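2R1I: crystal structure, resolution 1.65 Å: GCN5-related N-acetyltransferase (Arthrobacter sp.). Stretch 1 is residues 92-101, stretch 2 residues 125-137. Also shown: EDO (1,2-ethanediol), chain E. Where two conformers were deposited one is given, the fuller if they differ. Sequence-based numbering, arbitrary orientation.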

ATOM      1  N   TRP A  92     -12.071  -5.353  -2.250  1.00 23.25           N
ATOM      2  CA  TRP A  92     -12.713  -6.190  -1.224  1.00 23.34           C
ATOM      3  C   TRP A  92     -13.426  -5.408  -0.125  1.00 24.87           C
ATOM      4  O   TRP A  92     -14.050  -6.033   0.749  1.00 29.58           O
ATOM      5  CB  TRP A  92     -11.680  -7.137  -0.582  1.00 23.97           C
ATOM      6  CG  TRP A  92     -10.949  -7.998  -1.581  1.00 21.36           C
ATOM      7  CD1 TRP A  92      -9.642  -7.931  -1.844  1.00 25.73           C
ATOM      8  CD2 TRP A  92     -11.474  -9.065  -2.399  1.00 21.95           C
ATOM      9  NE1 TRP A  92      -9.304  -8.851  -2.781  1.00 26.37           N
ATOM     10  CE2 TRP A  92     -10.387  -9.569  -3.144  1.00 22.05           C
ATOM     11  CE3 TRP A  92     -12.732  -9.664  -2.557  1.00 20.37           C
ATOM     12  CZ2 TRP A  92     -10.525 -10.625  -4.060  1.00 22.26           C
ATOM     13  CZ3 TRP A  92     -12.871 -10.706  -3.474  1.00 25.93           C
ATOM     14  CH2 TRP A  92     -11.768 -11.165  -4.214  1.00 24.17           C
ATOM     15  N   TYR A  93     -13.311  -4.078  -0.110  1.00 26.27           N
ATOM     16  CA  TYR A  93     -13.830  -3.272   0.996  1.00 26.84           C
ATOM     17  C   TYR A  93     -14.648  -2.124   0.393  1.00 23.41           C
ATOM     18  O   TYR A  93     -14.320  -1.619  -0.692  1.00 24.39           O
ATOM     19  CB  TYR A  93     -12.693  -2.636   1.793  1.00 27.22           C
ATOM     20  CG  TYR A  93     -11.824  -3.596   2.572  1.00 33.48           C
ATOM     21  CD1 TYR A  93     -10.669  -4.151   2.004  1.00 27.42           C
ATOM     22  CD2 TYR A  93     -12.133  -3.892   3.911  1.00 42.01           C
ATOM     23  CE1 TYR A  93      -9.886  -5.036   2.713  1.00 34.31           C
ATOM     24  CE2 TYR A  93     -11.341  -4.751   4.647  1.00 43.68           C
ATOM     25  CZ  TYR A  93     -10.226  -5.338   4.043  1.00 42.26           C
ATOM     26  OH  TYR A  93      -9.462  -6.201   4.810  1.00 48.24           O
ATOM     27  N   PRO A  94     -15.710  -1.698   1.101  1.00 26.08           N
ATOM     28  CA  PRO A  94     -16.422  -0.509   0.688  1.00 23.54           C
ATOM     29  C   PRO A  94     -15.710   0.762   0.944  1.00 26.15           C
ATOM     30  O   PRO A  94     -15.906   1.709   0.203  1.00 29.12           O
ATOM     31  CB  PRO A  94     -17.707  -0.559   1.511  1.00 25.13           C
ATOM     32  CG  PRO A  94     -17.366  -1.362   2.717  1.00 26.65           C
ATOM     33  CD  PRO A  94     -16.331  -2.368   2.234  1.00 26.11           C
ATOM     34  N   GLY A  95     -14.892   0.790   1.978  1.00 26.53           N
ATOM     35  CA  GLY A  95     -14.083   1.967   2.269  1.00 26.29           C
ATOM     36  C   GLY A  95     -12.629   1.828   1.861  1.00 27.20           C
ATOM     37  O   GLY A  95     -12.235   0.795   1.346  1.00 27.11           O
ATOM     38  N   PRO A  96     -11.852   2.873   2.089  1.00 24.81           N
ATOM     39  CA  PRO A  96     -10.439   2.851   1.695  1.00 24.17           C
ATOM     40  C   PRO A  96      -9.634   1.878   2.597  1.00 25.79           C
ATOM     41  O   PRO A  96     -10.045   1.538   3.719  1.00 26.48           O
ATOM     42  CB  PRO A  96      -9.971   4.282   1.955  1.00 28.97           C
ATOM     43  CG  PRO A  96     -10.829   4.725   3.058  1.00 29.18           C
ATOM     44  CD  PRO A  96     -12.190   4.116   2.791  1.00 29.18           C
ATOM     45  N   VAL A  97      -8.473   1.472   2.087  1.00 22.87           N
ATOM     46  CA  VAL A  97      -7.432   0.826   2.843  1.00 22.42           C
ATOM     47  C   VAL A  97      -6.368   1.911   3.071  1.00 22.15           C
ATOM     48  O   VAL A  97      -6.029   2.673   2.154  1.00 24.94           O
ATOM     49  CB  VAL A  97      -6.821  -0.394   2.160  1.00 21.20           C
ATOM     50  CG1 VAL A  97      -5.653  -0.979   2.991  1.00 24.46           C
ATOM     51  CG2 VAL A  97      -7.934  -1.466   1.959  1.00 21.97           C
ATOM     52  N   ALA A  98      -5.871   1.981   4.325  1.00 23.14           N
ATOM     53  CA  ALA A  98      -4.877   2.973   4.679  1.00 22.79           C
ATOM     54  C   ALA A  98      -3.527   2.320   4.927  1.00 23.05           C
ATOM     55  O   ALA A  98      -3.452   1.181   5.422  1.00 22.28           O
ATOM     56  CB  ALA A  98      -5.318   3.740   5.901  1.00 23.86           C
ATOM     57  N   ILE A  99      -2.442   3.064   4.638  1.00 23.05           N
ATOM     58  CA  ILE A  99      -1.086   2.698   5.037  1.00 24.69           C
ATOM     59  C   ILE A  99      -0.545   3.792   5.939  1.00 24.86           C
ATOM     60  O   ILE A  99      -0.682   5.002   5.628  1.00 24.86           O
ATOM     61  CB  ILE A  99      -0.125   2.449   3.830  1.00 25.29           C
ATOM     62  CG1 ILE A  99      -0.648   1.347   2.873  1.00 24.39           C
ATOM     63  CG2 ILE A  99       1.308   2.108   4.254  1.00 25.23           C
ATOM     64  CD1 ILE A  99       0.042   1.397   1.479  1.00 26.58           C
ATOM     65  N   LEU A 100       0.081   3.356   7.028  1.00 23.89           N
ATOM     66  CA  LEU A 100       0.964   4.226   7.811  1.00 23.10           C
ATOM     67  C   LEU A 100       2.318   4.343   7.095  1.00 24.22           C
ATOM     68  O   LEU A 100       3.236   3.557   7.321  1.00 25.27           O
ATOM     69  CB  LEU A 100       1.108   3.688   9.225  1.00 21.98           C
ATOM     70  CG  LEU A 100       1.873   4.610  10.200  1.00 27.13           C
ATOM     71  CD1 LEU A 100       1.089   5.929  10.406  1.00 28.81           C
ATOM     72  CD2 LEU A 100       2.110   3.925  11.571  1.00 27.16           C
ATOM     73  N   ASP A 101       2.394   5.291   6.149  1.00 24.25           N
ATOM     74  CA  ASP A 101       3.562   5.505   5.290  1.00 24.26           C
ATOM     75  C   ASP A 101       4.791   5.843   6.140  1.00 25.73           C
ATOM     76  O   ASP A 101       5.901   5.407   5.861  1.00 28.37           O
ATOM     77  CB  ASP A 101       3.317   6.697   4.328  1.00 26.10           C
ATOM     78  CG  ASP A 101       2.305   6.444   3.225  1.00 31.10           C
ATOM     79  OD1 ASP A 101       1.693   5.362   3.137  1.00 29.25           O
ATOM     80  OD2 ASP A 101       2.089   7.401   2.435  1.00 29.24           O
ATOM     81  N   LEU A 125      -8.727   8.487  12.533  0.50 29.00           N
ATOM     82  CA  LEU A 125      -8.921   9.120  11.250  0.50 29.38           C
ATOM     83  C   LEU A 125      -9.290   8.103  10.160  0.50 27.84           C
ATOM     84  O   LEU A 125     -10.187   8.355   9.386  0.50 28.21           O
ATOM     85  CB  LEU A 125      -7.691   9.932  10.893  0.50 30.27           C
ATOM     86  CG  LEU A 125      -7.875  10.933   9.756  0.50 32.89           C
ATOM     87  CD1 LEU A 125      -7.213  12.244  10.078  0.50 32.39           C
ATOM     88  CD2 LEU A 125      -7.304  10.307   8.526  0.50 30.91           C
ATOM     89  N   VAL A 126      -8.628   6.948  10.136  1.00 29.37           N
ATOM     90  CA  VAL A 126      -8.974   5.879   9.201  1.00 27.44           C
ATOM     91  C   VAL A 126     -10.428   5.423   9.368  1.00 27.88           C
ATOM     92  O   VAL A 126     -11.180   5.322   8.384  1.00 26.90           O
ATOM     93  CB  VAL A 126      -7.947   4.690   9.277  1.00 27.45           C
ATOM     94  CG1 VAL A 126      -8.408   3.508   8.389  1.00 30.60           C
ATOM     95  CG2 VAL A 126      -6.513   5.166   8.920  1.00 27.59           C
ATOM     96  N   ARG A 127     -10.831   5.169  10.622  1.00 26.99           N
ATOM     97  CA  ARG A 127     -12.219   4.802  10.910  1.00 27.73           C
ATOM     98  C   ARG A 127     -13.186   5.871  10.396  1.00 27.54           C
ATOM     99  O   ARG A 127     -14.230   5.533   9.830  1.00 29.65           O
ATOM    100  CB  ARG A 127     -12.437   4.610  12.419  1.00 30.02           C
ATOM    101  CG  ARG A 127     -12.103   3.210  12.945  1.00 38.54           C
ATOM    102  CD  ARG A 127     -12.747   2.908  14.377  1.00 35.88           C
ATOM    103  NE  ARG A 127     -12.050   1.785  15.019  1.00 40.54           N
ATOM    104  CZ  ARG A 127     -10.984   1.904  15.820  1.00 58.15           C
ATOM    105  NH1 ARG A 127     -10.474   3.108  16.129  1.00 58.10           N
ATOM    106  NH2 ARG A 127     -10.429   0.803  16.346  1.00 52.75           N
ATOM    107  N   SER A 128     -12.855   7.140  10.622  1.00 29.24           N
ATOM    108  CA  SER A 128     -13.707   8.258  10.216  1.00 31.32           C
ATOM    109  C   SER A 128     -13.927   8.287   8.726  1.00 34.07           C
ATOM    110  O   SER A 128     -14.986   8.721   8.270  1.00 35.66           O
ATOM    111  CB  SER A 128     -13.167   9.627  10.685  1.00 32.89           C
ATOM    112  OG  SER A 128     -12.085  10.160   9.890  1.00 36.12           O
ATOM    113  N   ARG A 129     -12.929   7.806   7.979  1.00 29.82           N
ATOM    114  CA  ARG A 129     -13.001   7.725   6.507  1.00 29.60           C
ATOM    115  C   ARG A 129     -13.738   6.448   6.016  1.00 29.91           C
ATOM    116  O   ARG A 129     -13.814   6.158   4.805  1.00 29.47           O
ATOM    117  CB  ARG A 129     -11.597   7.744   5.920  1.00 30.54           C
ATOM    118  CG  ARG A 129     -10.829   9.009   6.050  1.00 28.18           C
ATOM    119  CD  ARG A 129     -11.250  10.046   5.030  1.00 32.94           C
ATOM    120  NE  ARG A 129     -10.863   9.620   3.687  1.00 28.74           N
ATOM    121  CZ  ARG A 129      -9.724   9.954   3.091  1.00 28.60           C
ATOM    122  NH1 ARG A 129      -8.855  10.691   3.744  1.00 29.28           N
ATOM    123  NH2 ARG A 129      -9.458   9.464   1.890  1.00 34.79           N
ATOM    124  N   GLY A 130     -14.197   5.639   6.939  1.00 27.37           N
ATOM    125  CA  GLY A 130     -14.871   4.407   6.618  1.00 28.11           C
ATOM    126  C   GLY A 130     -13.899   3.278   6.320  1.00 26.31           C
ATOM    127  O   GLY A 130     -14.289   2.288   5.750  1.00 26.86           O
ATOM    128  N   GLY A 131     -12.635   3.432   6.733  1.00 28.10           N
ATOM    129  CA  GLY A 131     -11.642   2.369   6.615  1.00 27.20           C
ATOM    130  C   GLY A 131     -11.639   1.378   7.769  1.00 27.50           C
ATOM    131  O   GLY A 131     -11.941   1.711   8.946  1.00 28.74           O
ATOM    132  N   ALA A 132     -11.373   0.129   7.416  1.00 26.50           N
ATOM    133  CA  ALA A 132     -11.362  -0.990   8.341  1.00 26.90           C
ATOM    134  C   ALA A 132     -10.009  -1.699   8.382  1.00 26.43           C
ATOM    135  O   ALA A 132      -9.886  -2.716   9.015  1.00 28.47           O
ATOM    136  CB  ALA A 132     -12.484  -2.001   7.976  1.00 30.86           C
ATOM    137  N   LEU A 133      -8.997  -1.129   7.713  1.00 24.81           N
ATOM    138  CA  LEU A 133      -7.692  -1.749   7.678  1.00 25.11           C
ATOM    139  C   LEU A 133      -6.612  -0.689   7.566  1.00 23.43           C
ATOM    140  O   LEU A 133      -6.680   0.220   6.694  1.00 24.49           O
ATOM    141  CB  LEU A 133      -7.571  -2.689   6.502  1.00 26.09           C
ATOM    142  CG  LEU A 133      -6.354  -3.599   6.371  1.00 28.35           C
ATOM    143  CD1 LEU A 133      -6.344  -4.536   7.540  1.00 27.13           C
ATOM    144  CD2 LEU A 133      -6.407  -4.357   5.049  1.00 27.85           C
ATOM    145  N   LEU A 134      -5.647  -0.813   8.489  1.00 22.15           N
ATOM    146  CA  LEU A 134      -4.407  -0.007   8.463  1.00 21.75           C
ATOM    147  C   LEU A 134      -3.187  -0.915   8.328  1.00 20.55           C
ATOM    148  O   LEU A 134      -3.018  -1.875   9.136  1.00 24.73           O
ATOM    149  CB  LEU A 134      -4.318   0.834   9.731  1.00 23.89           C
ATOM    150  CG  LEU A 134      -3.122   1.797   9.855  1.00 24.99           C
ATOM    151  CD1 LEU A 134      -3.074   2.747   8.669  1.00 22.37           C
ATOM    152  CD2 LEU A 134      -3.223   2.544  11.240  1.00 26.31           C
ATOM    153  N   GLU A 135      -2.357  -0.635   7.327  1.00 23.44           N
ATOM    154  CA  GLU A 135      -1.207  -1.460   6.988  1.00 22.32           C
ATOM    155  C   GLU A 135       0.087  -0.709   7.251  1.00 24.66           C
ATOM    156  O   GLU A 135       0.102   0.536   7.250  1.00 24.71           O
ATOM    157  CB  GLU A 135      -1.231  -1.881   5.518  1.00 25.06           C
ATOM    158  CG  GLU A 135      -2.499  -2.576   5.081  1.00 27.49           C
ATOM    159  CD  GLU A 135      -2.574  -2.844   3.581  1.00 29.92           C
ATOM    160  OE1 GLU A 135      -2.169  -1.975   2.760  1.00 29.22           O
ATOM    161  OE2 GLU A 135      -3.107  -3.907   3.252  1.00 30.41           O
ATOM    162  N   ILE A 136       1.165  -1.471   7.488  1.00 23.86           N
ATOM    163  CA  ILE A 136       2.506  -0.918   7.605  1.00 25.02           C
ATOM    164  C   ILE A 136       3.473  -1.904   6.994  1.00 27.09           C
ATOM    165  O   ILE A 136       3.267  -3.121   7.080  1.00 28.35           O
ATOM    166  CB  ILE A 136       2.962  -0.728   9.050  1.00 27.76           C
ATOM    167  CG1 ILE A 136       1.850  -0.328   9.992  1.00 28.09           C
ATOM    168  CG2 ILE A 136       4.067   0.346   9.173  1.00 30.53           C
ATOM    169  CD1 ILE A 136       2.343  -0.390  11.475  1.00 29.51           C
ATOM    170  N   ASN A 137       4.544  -1.378   6.408  1.00 26.55           N
ATOM    171  CA  ASN A 137       5.661  -2.196   6.008  1.00 28.18           C
ATOM    172  C   ASN A 137       6.849  -1.825   6.929  1.00 30.08           C
ATOM    173  O   ASN A 137       7.145  -0.637   7.089  1.00 28.91           O
ATOM    174  CB  ASN A 137       5.898  -2.034   4.506  1.00 34.31           C
ATOM    175  CG  ASN A 137       4.631  -2.416   3.680  1.00 45.87           C
ATOM    176  OD1 ASN A 137       4.011  -1.557   3.023  1.00 55.06           O
ATOM    177  ND2 ASN A 137       4.230  -3.700   3.742  1.00 38.13           N
TER
HETATM  178  C1  EDO E 174     -17.422   3.269   3.256  1.00 61.31           C
HETATM  179  O1  EDO E 174     -17.344   2.247   4.278  1.00 58.65           O
HETATM  180  C2  EDO E 174     -16.486   4.417   3.647  1.00 65.85           C
HETATM  181  O2  EDO E 174     -16.212   5.369   2.610  1.00 62.21           O
HETATM  182  O   HOH W   1     -14.136  -0.720   4.460  1.00 26.98           O
HETATM  183  O   HOH W   2     -11.391  -0.722   4.670  1.00 27.60           O
HETATM  184  O   HOH W   3       4.589   1.508   5.795  1.00 24.56           O

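Two strands of one chain run side by side in parallel register through Ala98-Ile99 and Leu134-Glu135, their N-to-C directions 35° apart and their axes 4.5 Å apart at closest approach. Ala98 pairs with Leu134 and Ile99 with Glu135. Three backbone hydrogen bonds join them: Ala98 N to Leu133 O (3.1 Å, nearly straight at 170°), Glu135 N to Ala98 O (2.9 Å) and Leu100 N to Glu135 O (2.8 Å). Ala98 and Glu135 thus each use both their N and O atoms across the gap. Two CA-H...O contacts supplement the ladder, Leu134 CA to Ala98 O (3.4 Å) and Ile99 CA to Glu135 O (3.3 Å).

At both ends of the ladder water takes over. One molecule accepts from Ala132 N (2.9 Å) and donates to Pro96 O (2.8 Å), atoms that lie 4.2 Å apart and so too far for a direct bond. Another accepts from Asn137 N (3.0 Å) and donates to Leu100 O (2.9 Å). A third links Gly95 N (3.0 Å) to Gly130 O (3.3 Å).

Before its strand, the second stretch leaves a helix through a Schellman motif: Gly131 N bonds to Val126 O (2.9 Å) and Gly130 N to Arg127 O (2.9 Å). Gly130 has positive phi (82°), where a CB would jam against the preceding carbonyl oxygen. Gly95 packs against this turn, its CA 3.5 Å from Gly130 O in a CA-H...O contact; a CB on Gly95 would fall 2.0 Å from that same oxygen, Gly130 O. Beside it, Pro96 CD rests 3.3 Å from Arg129 O. A 1,2-ethanediol, probably from the crystallisation liquor, adds weak hydrogen bonds from its O2 to Arg129 O (3.3 Å) and from its O1 to Gly130 O (3.4 Å).

The side chains of Ala98 and Leu134 share one face of the sheet. Ala98 CB lies 3.5 Å from Val126 CG2, in the helix, and 3.7 Å from Leu134 CD1. Leu134 CD1 also reaches Leu100, 3.6 Å from Leu100 N and 4.3 Å from Leu100 CB, while Leu100 CB meets Ile136 CG1 at 4.2 Å. Ile99 and Glu135 occupy the other face. Glu135 OE1 lies 3.6 Å from Val97 CG1 and 3.7 Å from Ile99 CG1, apolar neighbours within this contact, while both carboxylate oxygens are hydrogen-bonded elsewhere in the structure. Leu133 CD2 contacts both Val97 CG1 (4.0 Å) and Tyr93 CZ (4.1 Å), approaching the tyrosine ring obliquely.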